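Local atomic coordinates of dihydrofolate reductase (Coxiella burnetii, PDB entry 3TQ9), a protein that probably reduces 7,8-dihydrofolate to tetrahydrofolate with NADPH, supporting the one-carbon metabolism needed for glycine, purine and DNA precursor synthesis. Residues 7-12 and 114-119; 13-18 and 123-128; 35-40 and 56-61. All coordinates share one frame; numbering follows the deposited sequence.

Contact 1 (7-12 and 114-119). With MTX (methotrexate), chain C.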
loop_
_atom_site.group_PDB
_atom_site.type_symbol
_atom_site.label_atom_id
_atom_site.label_comp_id
_atom_site.label_asym_id
_atom_site.label_seq_id
_atom_site.Cartn_x
_atom_site.Cartn_y
_atom_site.Cartn_z
ATOM N N ALA A 7 2.924 -1.543 -3.443
ATOM C CA ALA A 7 1.796 -1.599 -4.379
ATOM C C ALA A 7 2.060 -2.620 -5.468
ATOM O O ALA A 7 3.207 -2.827 -5.852
ATOM C CB ALA A 7 1.544 -0.233 -4.986
ATOM N N ALA A 8 0.998 -3.288 -5.920
ATOM C CA ALA A 8 1.038 -4.114 -7.118
ATOM C C ALA A 8 0.253 -3.378 -8.192
ATOM O O ALA A 8 -0.866 -2.917 -7.945
ATOM C CB ALA A 8 0.437 -5.476 -6.858
ATOM N N MET A 9 0.845 -3.258 -9.376
ATOM C CA MET A 9 0.272 -2.457 -10.456
ATOM C C MET A 9 0.698 -3.010 -11.802
ATOM O O MET A 9 1.742 -3.641 -11.895
ATOM C CB MET A 9 0.752 -1.008 -10.330
ATOM C CG MET A 9 2.228 -0.811 -10.692
ATOM S SD MET A 9 2.821 0.844 -10.381
ATOM C CE MET A 9 2.706 0.879 -8.593
ATOM N N ASP A 10 -0.095 -2.765 -12.841
ATOM C CA ASP A 10 0.280 -3.168 -14.206
ATOM C C ASP A 10 1.075 -2.055 -14.910
ATOM O O ASP A 10 1.458 -1.071 -14.279
ATOM C CB ASP A 10 -0.958 -3.607 -15.008
ATOM C CG ASP A 10 -1.841 -2.444 -15.438
ATOM O OD1 ASP A 10 -1.467 -1.278 -15.217
ATOM O OD2 ASP A 10 -2.923 -2.703 -16.004
ATOM N N LYS A 11 1.324 -2.210 -16.209
ATOM C CA LYS A 11 2.130 -1.242 -16.962
ATOM C C LYS A 11 1.468 0.126 -17.119
ATOM O O LYS A 11 2.146 1.095 -17.451
ATOM C CB LYS A 11 2.522 -1.806 -18.341
ATOM C CG LYS A 11 1.365 -2.008 -19.330
ATOM C CD LYS A 11 1.549 -3.275 -20.188
ATOM C CE LYS A 11 2.480 -3.077 -21.383
ATOM N NZ LYS A 11 1.775 -3.291 -22.690
ATOM N N ASN A 12 0.156 0.202 -16.895
ATOM C CA ASN A 12 -0.555 1.487 -16.863
ATOM C C ASN A 12 -0.813 2.019 -15.453
ATOM O O ASN A 12 -1.561 2.986 -15.290
ATOM C CB ASN A 12 -1.880 1.386 -17.621
ATOM C CG ASN A 12 -1.688 1.411 -19.108
ATOM O OD1 ASN A 12 -0.832 0.705 -19.635
ATOM N ND2 ASN A 12 -2.475 2.228 -19.801
ATOM N N LEU A 114 7.431 -1.957 -5.342
ATOM C CA LEU A 114 6.424 -2.030 -6.403
ATOM C C LEU A 114 6.489 -3.321 -7.232
ATOM O O LEU A 114 7.546 -3.669 -7.766
ATOM C CB LEU A 114 6.572 -0.825 -7.338
ATOM C CG LEU A 114 6.564 0.564 -6.692
ATOM C CD1 LEU A 114 6.834 1.622 -7.759
ATOM C CD2 LEU A 114 5.242 0.826 -5.952
ATOM N N THR A 115 5.356 -4.023 -7.331
ATOM C CA THR A 115 5.208 -5.138 -8.265
ATOM C C THR A 115 4.569 -4.581 -9.532
ATOM O O THR A 115 3.419 -4.148 -9.499
ATOM C CB THR A 115 4.318 -6.272 -7.691
ATOM O OG1 THR A 115 4.748 -6.609 -6.366
ATOM C CG2 THR A 115 4.383 -7.525 -8.574
ATOM N N ILE A 116 5.318 -4.560 -10.635
ATOM C CA ILE A 116 4.799 -4.061 -11.914
ATOM C C ILE A 116 4.524 -5.225 -12.848
ATOM O O ILE A 116 5.449 -5.888 -13.307
ATOM C CB ILE A 116 5.759 -3.078 -12.599
ATOM C CG1 ILE A 116 6.110 -1.936 -11.644
ATOM C CG2 ILE A 116 5.120 -2.520 -13.864
ATOM C CD1 ILE A 116 7.342 -1.171 -12.039
ATOM N N ILE A 117 3.243 -5.455 -13.125
ATOM C CA ILE A 117 2.779 -6.595 -13.917
ATOM C C ILE A 117 2.774 -6.257 -15.414
ATOM O O ILE A 117 2.198 -5.251 -15.823
ATOM C CB ILE A 117 1.350 -6.996 -13.482
ATOM C CG1 ILE A 117 1.331 -7.388 -11.999
ATOM C CG2 ILE A 117 0.828 -8.129 -14.340
ATOM C CD1 ILE A 117 -0.023 -7.238 -11.343
ATOM N N ASN A 118 3.402 -7.100 -16.232
ATOM C CA ASN A 118 3.534 -6.820 -17.664
ATOM C C ASN A 118 2.258 -7.196 -18.418
ATOM O O ASN A 118 2.206 -8.223 -19.082
ATOM C CB ASN A 118 4.754 -7.561 -18.239
ATOM C CG ASN A 118 5.131 -7.096 -19.650
ATOM O OD1 ASN A 118 4.662 -6.063 -20.131
ATOM N ND2 ASN A 118 5.996 -7.861 -20.309
ATOM N N HIS A 119 1.233 -6.355 -18.302
ATOM C CA HIS A 119 -0.074 -6.601 -18.928
ATOM C C HIS A 119 -0.915 -5.330 -18.833
ATOM O O HIS A 119 -0.542 -4.400 -18.128
ATOM C CB HIS A 119 -0.790 -7.754 -18.217
ATOM C CG HIS A 119 -1.902 -8.371 -19.008
ATOM N ND1 HIS A 119 -1.681 -9.281 -20.020
ATOM C CD2 HIS A 119 -3.244 -8.228 -18.919
ATOM C CE1 HIS A 119 -2.838 -9.661 -20.528
ATOM N NE2 HIS A 119 -3.804 -9.038 -19.878
HETATM N N1 MTX C . 0.183 -6.538 -3.616
HETATM C C2 MTX C . 1.281 -5.743 -3.340
HETATM N NA2 MTX C . 2.457 -6.031 -3.874
HETATM N N3 MTX C . 1.167 -4.643 -2.513
HETATM C C4 MTX C . -0.042 -4.315 -1.940
HETATM N NA4 MTX C . -0.138 -3.252 -1.145
HETATM C C4A MTX C . -1.155 -5.105 -2.207
HETATM N N5 MTX C . -2.371 -4.785 -1.637
HETATM C C6 MTX C . -3.470 -5.563 -1.890
HETATM C C7 MTX C . -3.371 -6.680 -2.729
HETATM N N8 MTX C . -2.151 -7.012 -3.303
HETATM C C8A MTX C . -1.041 -6.224 -3.048
HETATM C C9 MTX C . -4.765 -5.166 -1.234
HETATM N N10 MTX C . -5.659 -6.305 -1.114
HETATM C CM MTX C . -6.928 -6.228 -1.866
HETATM C C11 MTX C . -4.525 -9.919 0.765
HETATM C C12 MTX C . -5.643 -9.872 -0.050
HETATM C C13 MTX C . -6.010 -8.683 -0.670
HETATM C C14 MTX C . -5.260 -7.522 -0.469
HETATM C C15 MTX C . -4.139 -7.581 0.360
HETATM C C16 MTX C . -3.774 -8.775 0.974
HETATM C C MTX C . -4.154 -11.218 1.417
HETATM O O MTX C . -5.148 -12.211 1.554
HETATM N N MTX C . -2.915 -11.412 1.860
HETATM C CA MTX C . -2.667 -12.300 2.980
HETATM C CT MTX C . -1.487 -11.860 3.769
HETATM O O1 MTX C . -0.747 -10.962 3.328
HETATM O O2 MTX C . -1.252 -12.387 4.881
HETATM C CB MTX C . -2.464 -13.748 2.542
HETATM C CG MTX C . -1.885 -13.885 1.143
HETATM C CD MTX C . -1.751 -15.358 0.845
HETATM O OE1 MTX C . -0.635 -15.922 0.984
HETATM O OE2 MTX C . -2.754 -16.023 0.467
#
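M9 N donates to T115 O at 2.7 Å. M9 O accepts from I117 N, also at 2.7 Å, so both polar backbone atoms of M9 are used on the segment 114-119. T115 is used in the same way. Its N gives to A7 O at 2.9 Å, while its O takes M9 N. M9 thus brackets I116, and T115 brackets A8. This is the pattern of parallel strands, and the short segments 7-10 and 114-117 lie 20° apart. They belong to strands 2-10 and 111-117, neighbours in the mixed central sheet of the dihydrofolate reductase fold. Strand 154-159 continues the sheet beyond L114 and I116.

The face with A7, M9, L114 and I116 is apolar. M9 has CG between its backbone N and carbonyl carbon (chi1 72°), alongside I116 CG1. A bend at chi3 (66°) then turns the methyl along the sheet, and M9 CE touches L114 CD2 at 3.7 Å. The same CD2 packs on A7 CB. F127 covers A7 and M9 from outside the pair.

The face with A8 and T115 lines the ligand site. A8 CB lies 3.4 Å from methotrexate N1, and A8 O accepts a hydrogen bond from the NADPH carboxamide. T115 OG1 is 3.4 Å from methotrexate NA2. The T115 hydroxyl is hydrogen-bonded to D28 OD1, the same oxygen that binds the inhibitor.

D10 OD1 accepts N12 N at 2.8 Å from above the carboxylate plane, forming an Asx turn. L14 N bonds to this oxygen too, and F121 N bonds to OD2. On the exposed side the K11 chain lies over a backbone carbonyl, with K11 CD 3.1 Å from H119 O.

Contact 2 (13-18 and 123-128). With NDP (NADPH dihydro-nicotinamide-adenine-dinucleotide phosphate), chain B.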
loop_
_atom_site.group_PDB
_atom_site.type_symbol
_atom_site.label_atom_id
_atom_site.label_comp_id
_atom_site.label_asym_id
_atom_site.label_seq_id
_atom_site.Cartn_x
_atom_site.Cartn_y
_atom_site.Cartn_z
ATOM N N ARG A 13 -0.187 1.388 -14.457
ATOM C CA ARG A 13 -0.341 1.726 -13.029
ATOM C C ARG A 13 -1.718 1.401 -12.432
ATOM O O ARG A 13 -2.093 1.945 -11.390
ATOM C CB ARG A 13 -0.004 3.190 -12.766
ATOM C CG ARG A 13 1.411 3.587 -13.123
ATOM C CD ARG A 13 1.740 4.919 -12.479
ATOM N NE ARG A 13 0.709 5.921 -12.756
ATOM C CZ ARG A 13 0.640 6.657 -13.864
ATOM N NH1 ARG A 13 1.543 6.529 -14.835
ATOM N NH2 ARG A 13 -0.343 7.537 -14.002
ATOM N N LEU A 14 -2.455 0.499 -13.075
ATOM C CA LEU A 14 -3.762 0.079 -12.582
ATOM C C LEU A 14 -3.579 -0.760 -11.325
ATOM O O LEU A 14 -2.767 -1.678 -11.309
ATOM C CB LEU A 14 -4.492 -0.734 -13.647
ATOM C CG LEU A 14 -5.959 -1.031 -13.344
ATOM C CD1 LEU A 14 -6.799 0.221 -13.519
ATOM C CD2 LEU A 14 -6.465 -2.138 -14.229
ATOM N N ILE A 15 -4.326 -0.439 -10.274
ATOM C CA ILE A 15 -4.271 -1.216 -9.038
ATOM C C ILE A 15 -5.612 -1.857 -8.646
ATOM O O ILE A 15 -5.620 -2.840 -7.915
ATOM C CB ILE A 15 -3.675 -0.379 -7.845
ATOM C CG1 ILE A 15 -4.673 0.635 -7.278
ATOM C CG2 ILE A 15 -2.385 0.323 -8.264
ATOM C CD1 ILE A 15 -4.125 1.401 -6.095
ATOM N N GLY A 16 -6.732 -1.333 -9.149
ATOM C CA GLY A 16 -8.065 -1.800 -8.738
ATOM C C GLY A 16 -9.152 -1.742 -9.800
ATOM O O GLY A 16 -8.953 -1.193 -10.882
ATOM N N ARG A 17 -10.307 -2.321 -9.473
ATOM C CA ARG A 17 -11.475 -2.364 -10.357
ATOM C C ARG A 17 -12.690 -2.770 -9.527
ATOM O O ARG A 17 -12.677 -3.826 -8.904
ATOM C CB ARG A 17 -11.252 -3.384 -11.482
ATOM C CG ARG A 17 -12.439 -3.600 -12.426
ATOM C CD ARG A 17 -12.220 -4.812 -13.336
ATOM N NE ARG A 17 -12.182 -6.055 -12.565
ATOM C CZ ARG A 17 -13.078 -7.043 -12.620
ATOM N NH1 ARG A 17 -14.125 -7.002 -13.446
ATOM N NH2 ARG A 17 -12.908 -8.107 -11.842
ATOM N N ASN A 18 -13.734 -1.942 -9.511
ATOM C CA ASN A 18 -14.953 -2.242 -8.742
ATOM C C ASN A 18 -14.621 -2.659 -7.309
ATOM O O ASN A 18 -15.228 -3.573 -6.752
ATOM C CB ASN A 18 -15.792 -3.325 -9.445
ATOM C CG ASN A 18 -16.466 -2.822 -10.723
ATOM O OD1 ASN A 18 -16.552 -1.618 -10.967
ATOM N ND2 ASN A 18 -16.955 -3.750 -11.538
ATOM N N GLY A 123 -9.793 -1.425 -15.567
ATOM C CA GLY A 123 -10.033 -0.969 -14.195
ATOM C C GLY A 123 -10.318 0.518 -14.057
ATOM O O GLY A 123 -10.347 1.248 -15.042
ATOM N N ASP A 124 -10.509 0.967 -12.819
ATOM C CA ASP A 124 -10.924 2.349 -12.564
ATOM C C ASP A 124 -10.129 3.117 -11.488
ATOM O O ASP A 124 -10.371 4.308 -11.295
ATOM C CB ASP A 124 -12.422 2.383 -12.233
ATOM C CG ASP A 124 -12.790 1.492 -11.055
ATOM O OD1 ASP A 124 -11.908 1.144 -10.240
ATOM O OD2 ASP A 124 -13.979 1.140 -10.944
ATOM N N VAL A 125 -9.204 2.458 -10.786
ATOM C CA VAL A 125 -8.320 3.161 -9.844
ATOM C C VAL A 125 -6.853 2.889 -10.199
ATOM O O VAL A 125 -6.522 1.818 -10.720
ATOM C CB VAL A 125 -8.616 2.811 -8.355
ATOM C CG1 VAL A 125 -10.094 2.482 -8.160
ATOM C CG2 VAL A 125 -7.754 1.669 -7.881
ATOM N N TYR A 126 -5.994 3.872 -9.922
ATOM C CA TYR A 126 -4.596 3.858 -10.371
ATOM C C TYR A 126 -3.644 4.274 -9.261
ATOM O O TYR A 126 -4.030 4.990 -8.330
ATOM C CB TYR A 126 -4.409 4.801 -11.565
ATOM C CG TYR A 126 -5.047 4.310 -12.846
ATOM C CD1 TYR A 126 -4.316 3.571 -13.771
ATOM C CD2 TYR A 126 -6.382 4.577 -13.131
ATOM C CE1 TYR A 126 -4.894 3.110 -14.951
ATOM C CE2 TYR A 126 -6.972 4.118 -14.308
ATOM C CZ TYR A 126 -6.223 3.387 -15.211
ATOM O OH TYR A 126 -6.804 2.931 -16.377
ATOM N N PHE A 127 -2.400 3.812 -9.368
ATOM C CA PHE A 127 -1.327 4.252 -8.479
ATOM C C PHE A 127 -0.781 5.546 -9.063
ATOM O O PHE A 127 -0.521 5.617 -10.264
ATOM C CB PHE A 127 -0.227 3.190 -8.401
ATOM C CG PHE A 127 0.885 3.522 -7.453
ATOM C CD1 PHE A 127 0.952 2.930 -6.209
ATOM C CD2 PHE A 127 1.880 4.415 -7.810
ATOM C CE1 PHE A 127 1.984 3.225 -5.342
ATOM C CE2 PHE A 127 2.914 4.718 -6.945
ATOM C CZ PHE A 127 2.969 4.123 -5.715
ATOM N N PRO A 128 -0.596 6.571 -8.224
ATOM C CA PRO A 128 -0.221 7.911 -8.682
ATOM C C PRO A 128 1.128 7.964 -9.396
ATOM O O PRO A 128 2.025 7.192 -9.057
ATOM C CB PRO A 128 -0.124 8.688 -7.371
ATOM C CG PRO A 128 0.226 7.656 -6.370
ATOM C CD PRO A 128 -0.611 6.502 -6.752
HETATM P PA NDP B . -8.770 3.733 -0.556
HETATM O O1A NDP B . -7.731 4.802 -0.713
HETATM O O2A NDP B . -8.330 2.334 -0.246
HETATM O O5B NDP B . -9.740 4.204 0.610
HETATM C C5B NDP B . -10.477 5.411 0.437
HETATM C C4B NDP B . -11.126 5.791 1.757
HETATM O O4B NDP B . -10.105 6.008 2.734
HETATM C C3B NDP B . -11.917 7.091 1.740
HETATM O O3B NDP B . -13.252 6.943 1.271
HETATM C C2B NDP B . -11.904 7.456 3.196
HETATM O O2B NDP B . -12.784 6.592 3.909
HETATM C C1B NDP B . -10.491 7.076 3.604
HETATM N N9A NDP B . -9.497 8.153 3.469
HETATM C C8A NDP B . -8.619 8.306 2.466
HETATM N N7A NDP B . -7.844 9.400 2.678
HETATM C C5A NDP B . -8.233 9.944 3.845
HETATM C C6A NDP B . -7.847 11.102 4.662
HETATM N N6A NDP B . -6.850 11.927 4.268
HETATM N N1A NDP B . -8.511 11.310 5.818
HETATM C C2A NDP B . -9.502 10.500 6.222
HETATM N N3A NDP B . -9.890 9.439 5.520
HETATM C C4A NDP B . -9.314 9.120 4.353
HETATM O O3 NDP B . -9.798 3.690 -1.797
HETATM P PN NDP B . -9.472 3.418 -3.359
HETATM O O1N NDP B . -8.663 4.538 -3.966
HETATM O O2N NDP B . -10.801 3.087 -3.971
HETATM O O5D NDP B . -8.586 2.097 -3.374
HETATM C C5D NDP B . -9.212 0.822 -3.304
HETATM C C4D NDP B . -8.941 0.127 -4.617
HETATM O O4D NDP B . -7.531 -0.052 -4.767
HETATM C C3D NDP B . -9.558 -1.255 -4.619
HETATM O O3D NDP B . -9.846 -1.651 -5.964
HETATM C C2D NDP B . -8.453 -2.107 -4.048
HETATM O O2D NDP B . -8.669 -3.490 -4.358
HETATM C C1D NDP B . -7.243 -1.458 -4.725
HETATM N N1N NDP B . -5.958 -1.632 -4.052
HETATM C C2N NDP B . -4.953 -2.113 -4.786
HETATM C C3N NDP B . -3.700 -2.302 -4.258
HETATM C C7N NDP B . -2.600 -2.839 -5.106
HETATM O O7N NDP B . -1.502 -2.991 -4.621
HETATM N N7N NDP B . -2.846 -3.157 -6.371
HETATM C C4N NDP B . -3.478 -1.941 -2.820
HETATM C C5N NDP B . -4.620 -1.428 -2.084
HETATM C C6N NDP B . -5.825 -1.288 -2.758
HETATM P P2B NDP B . -14.296 6.901 4.332
HETATM O O1X NDP B . -14.958 6.780 2.991
HETATM O O2X NDP B . -14.691 5.791 5.275
HETATM O O3X NDP B . -14.281 8.248 4.999
#
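I15 and V125 make the tight part of this contact. Their side chains run roughly perpendicular, and I15 CG1 comes within 3.3 Å of V125 CG2. So short an approach, with V125 off a staggered rotamer, is doubtful in detail. I15 CG1 sits between its own N and carbonyl carbon (chi1 76°). That leaves CG2 to rest on F127 CB at 3.6 Å. L14 packs over one face of the Y126 ring: L14 CD1 stands 3.8 Å from the ring centroid, 20° off the normal, in a CH-pi contact. L14 is buried, and the exposed Y126 covers it on the solvent side.

R13 and F127 close one end with two bonds. F127 N gives to R13 O at 2.8 Å. R13 NE gives to F127 O, which lies in the guanidinium plane. Further on, I15 N donates to V125 O.

Strands 14-16 and 125-126 form a two-stranded antiparallel sheet with a beta bulge between L14 and G16. In this family it joins the mobile active-site loop to the loop after strand 111-117. The pairing is consistent with a closed active-site loop, as in the Escherichia coli enzyme. I15 O accepts the nicotinamide amide N7N at 3.2 Å and nearly straight (170°). G16 has no side chain, and its CA approaches the ribose oxygen O3D to 3.3 Å. V125 CG2 also borders this ribose.

The other end is looser and more exposed. D124 N donates to G16 O at 3.3 Å, tilted from the carbonyl plane. N18 N makes a weak bond to D124 OD2. The R17 guanidinium leads away to a weak, long ion pair with E20.

Contact 3 (35-40 and 56-61). With MTX (methotrexate), chain C.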
loop_
_atom_site.group_PDB
_atom_site.type_symbol
_atom_site.label_atom_id
_atom_site.label_comp_id
_atom_site.label_asym_id
_atom_site.label_seq_id
_atom_site.Cartn_x
_atom_site.Cartn_y
_atom_site.Cartn_z
ATOM N N ILE A 35 6.977 -9.145 3.392
ATOM C CA ILE A 35 7.350 -7.745 3.518
ATOM C C ILE A 35 6.598 -7.043 4.653
ATOM O O ILE A 35 7.179 -6.222 5.354
ATOM C CB ILE A 35 7.127 -6.973 2.193
ATOM C CG1 ILE A 35 8.149 -7.398 1.140
ATOM C CG2 ILE A 35 7.283 -5.487 2.406
ATOM C CD1 ILE A 35 9.570 -6.920 1.428
ATOM N N THR A 36 5.320 -7.368 4.846
ATOM C CA THR A 36 4.480 -6.643 5.798
ATOM C C THR A 36 4.314 -7.322 7.167
ATOM O O THR A 36 3.786 -6.698 8.087
ATOM C CB THR A 36 3.086 -6.380 5.218
ATOM O OG1 THR A 36 2.424 -7.623 4.960
ATOM C CG2 THR A 36 3.186 -5.576 3.934
ATOM N N LEU A 37 4.745 -8.578 7.296
ATOM C CA LEU A 37 4.616 -9.330 8.555
ATOM C C LEU A 37 5.286 -8.616 9.733
ATOM O O LEU A 37 6.468 -8.269 9.669
ATOM C CB LEU A 37 5.224 -10.747 8.432
ATOM C CG LEU A 37 4.320 -11.959 8.170
ATOM C CD1 LEU A 37 5.160 -13.222 8.027
ATOM C CD2 LEU A 37 3.310 -12.137 9.275
ATOM N N GLY A 38 4.519 -8.422 10.805
ATOM C CA GLY A 38 5.022 -7.848 12.054
ATOM C C GLY A 38 5.170 -6.337 12.075
ATOM O O GLY A 38 5.735 -5.786 13.014
ATOM N N LYS A 39 4.667 -5.661 11.048
ATOM C CA LYS A 39 4.824 -4.216 10.939
ATOM C C LYS A 39 3.465 -3.519 10.898
ATOM O O LYS A 39 2.449 -4.150 10.590
ATOM C CB LYS A 39 5.661 -3.864 9.704
ATOM C CG LYS A 39 7.103 -4.346 9.809
ATOM C CD LYS A 39 7.850 -4.271 8.475
ATOM C CE LYS A 39 9.209 -4.977 8.539
ATOM N NZ LYS A 39 9.782 -5.231 7.182
ATOM N N PRO A 40 3.433 -2.225 11.255
ATOM C CA PRO A 40 2.218 -1.437 11.059
ATOM C C PRO A 40 1.918 -1.249 9.579
ATOM O O PRO A 40 2.778 -0.738 8.848
ATOM C CB PRO A 40 2.558 -0.089 11.718
ATOM C CG PRO A 40 3.650 -0.373 12.656
ATOM C CD PRO A 40 4.437 -1.489 12.045
ATOM N N PRO A 56 -3.660 -11.090 9.318
ATOM C CA PRO A 56 -3.124 -11.618 10.574
ATOM C C PRO A 56 -1.661 -11.254 10.796
ATOM O O PRO A 56 -0.928 -11.017 9.835
ATOM C CB PRO A 56 -3.290 -13.133 10.421
ATOM C CG PRO A 56 -3.283 -13.366 8.950
ATOM C CD PRO A 56 -3.945 -12.160 8.345
ATOM N N HIS A 57 -1.264 -11.187 12.064
ATOM C CA HIS A 57 0.133 -10.977 12.450
ATOM C C HIS A 57 0.702 -9.623 12.010
ATOM O O HIS A 57 1.911 -9.487 11.799
ATOM C CB HIS A 57 1.005 -12.115 11.909
ATOM C CG HIS A 57 0.458 -13.478 12.186
ATOM N ND1 HIS A 57 0.001 -13.855 13.432
ATOM C CD2 HIS A 57 0.308 -14.558 11.387
ATOM C CE1 HIS A 57 -0.414 -15.107 13.385
ATOM N NE2 HIS A 57 -0.238 -15.557 12.156
ATOM N N ARG A 58 -0.182 -8.636 11.895
ATOM C CA ARG A 58 0.165 -7.259 11.558
ATOM C C ARG A 58 -0.763 -6.312 12.296
ATOM O O ARG A 58 -1.910 -6.658 12.591
ATOM C CB ARG A 58 -0.039 -7.007 10.071
ATOM C CG ARG A 58 1.155 -7.277 9.230
ATOM C CD ARG A 58 0.743 -7.779 7.880
ATOM N NE ARG A 58 0.225 -9.138 7.965
ATOM C CZ ARG A 58 -0.084 -9.885 6.913
ATOM N NH1 ARG A 58 0.070 -9.415 5.678
ATOM N NH2 ARG A 58 -0.549 -11.111 7.100
ATOM N N ARG A 59 -0.268 -5.113 12.577
ATOM C CA ARG A 59 -1.101 -4.073 13.146
ATOM C C ARG A 59 -1.820 -3.420 11.994
ATOM O O ARG A 59 -1.211 -2.688 11.212
ATOM C CB ARG A 59 -0.275 -3.045 13.919
ATOM C CG ARG A 59 -1.120 -2.027 14.645
ATOM C CD ARG A 59 -0.267 -1.108 15.482
ATOM N NE ARG A 59 -1.051 0.011 15.988
ATOM C CZ ARG A 59 -0.549 1.063 16.628
ATOM N NH1 ARG A 59 0.760 1.165 16.845
ATOM N NH2 ARG A 59 -1.366 2.021 17.049
ATOM N N ASN A 60 -3.109 -3.717 11.869
ATOM C CA ASN A 60 -3.907 -3.148 10.817
ATOM C C ASN A 60 -4.353 -1.778 11.252
ATOM O O ASN A 60 -4.980 -1.643 12.296
ATOM C CB ASN A 60 -5.119 -4.017 10.533
ATOM C CG ASN A 60 -4.769 -5.268 9.779
ATOM O OD1 ASN A 60 -5.106 -5.400 8.610
ATOM N ND2 ASN A 60 -4.102 -6.204 10.444
ATOM N N ILE A 61 -4.021 -0.762 10.457
ATOM C CA ILE A 61 -4.418 0.614 10.742
ATOM C C ILE A 61 -5.255 1.120 9.587
ATOM O O ILE A 61 -4.791 1.117 8.443
ATOM C CB ILE A 61 -3.193 1.529 10.939
ATOM C CG1 ILE A 61 -2.248 0.931 11.991
ATOM C CG2 ILE A 61 -3.634 2.923 11.352
ATOM C CD1 ILE A 61 -1.137 1.840 12.427
HETATM N N1 MTX C . 0.183 -6.538 -3.616
HETATM C C2 MTX C . 1.281 -5.743 -3.340
HETATM N NA2 MTX C . 2.457 -6.031 -3.874
HETATM N N3 MTX C . 1.167 -4.643 -2.513
HETATM C C4 MTX C . -0.042 -4.315 -1.940
HETATM N NA4 MTX C . -0.138 -3.252 -1.145
HETATM C C4A MTX C . -1.155 -5.105 -2.207
HETATM N N5 MTX C . -2.371 -4.785 -1.637
HETATM C C6 MTX C . -3.470 -5.563 -1.890
HETATM C C7 MTX C . -3.371 -6.680 -2.729
HETATM N N8 MTX C . -2.151 -7.012 -3.303
HETATM C C8A MTX C . -1.041 -6.224 -3.048
HETATM C C9 MTX C . -4.765 -5.166 -1.234
HETATM N N10 MTX C . -5.659 -6.305 -1.114
HETATM C CM MTX C . -6.928 -6.228 -1.866
HETATM C C11 MTX C . -4.525 -9.919 0.765
HETATM C C12 MTX C . -5.643 -9.872 -0.050
HETATM C C13 MTX C . -6.010 -8.683 -0.670
HETATM C C14 MTX C . -5.260 -7.522 -0.469
HETATM C C15 MTX C . -4.139 -7.581 0.360
HETATM C C16 MTX C . -3.774 -8.775 0.974
HETATM C C MTX C . -4.154 -11.218 1.417
HETATM O O MTX C . -5.148 -12.211 1.554
HETATM N N MTX C . -2.915 -11.412 1.860
HETATM C CA MTX C . -2.667 -12.300 2.980
HETATM C CT MTX C . -1.487 -11.860 3.769
HETATM O O1 MTX C . -0.747 -10.962 3.328
HETATM O O2 MTX C . -1.252 -12.387 4.881
HETATM C CB MTX C . -2.464 -13.748 2.542
HETATM C CG MTX C . -1.885 -13.885 1.143
HETATM C CD MTX C . -1.751 -15.358 0.845
HETATM O OE1 MTX C . -0.635 -15.922 0.984
HETATM O OE2 MTX C . -2.754 -16.023 0.467
#
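R58 and T36 meet through a weak hydrogen bond, from R58 NH1 to T36 OG1 at 3.0 Å. The hydroxyl has a stronger partner in F32 O, inside its own helix. The other N-H groups of R58 are used too. NH1 gives to methotrexate O1 at 2.9 Å and NH2 to O2 at 2.7 Å, both nearly straight. These oxygens belong to the alpha-carboxylate of the glutamate tail. The remaining edge of the guanidinium grips P56 O side-on, by NE at 2.9 Å and NH2 at 2.8 Å. All five N-H groups of the guanidinium thus have an acceptor. P56 O lies close to the guanidinium plane, and its two bonds probably fix the rotation of the group. Bends at chi2 (147°) and chi3 (-72°) carry the chain past T36 and turn its end to the inhibitor.

This arginine is the one that holds the glutamate alpha-carboxylate of folates and antifolates in dihydrofolate reductases. The contact lies where helix 26-36 ends and the chain turns towards strand 40-44. The turn from T36 to K39 is type II, with K39 N bonded to T36 O at 3.3 Å. G38 holds the third position with a positive phi (79°). Its N gives to H57 O at 3.0 Å, joining the turn to the segment before strand 59-63.

R58 O accepts a weak bond from N60 ND2, an amide that also bonds to L55 O. R59 leads away from the contact to a salt bridge with D75. L37 runs alongside H57, with L37 CD2 3.5 Å from H57 CB, and P40 CB packs on I61 CD1.

Overall arrangement
Contact 1 is the buried one, between neighbouring strands of the central sheet. Contacts 2 and 3 are only partly buried. Contact 2 continues contact 1 on both of its strands, since 2-10 runs on to 14-16 and 111-117 to 125-126. Their centres are 10 Å apart, they touch through F127, and they share the nicotinamide end of NADPH. Contact 3 lies about 23 Å from both, centre to centre, across the chain's centre. Contact 1 is mostly backbone bonding and apolar packing. Contact 2 mixes backbone bonds, aliphatic and aromatic packing, and a weak polar bond at its exposed end. Contact 3 is largely polar. Contacts 1 and 3 touch opposite ends of methotrexate, the pteridine ring and the glutamate.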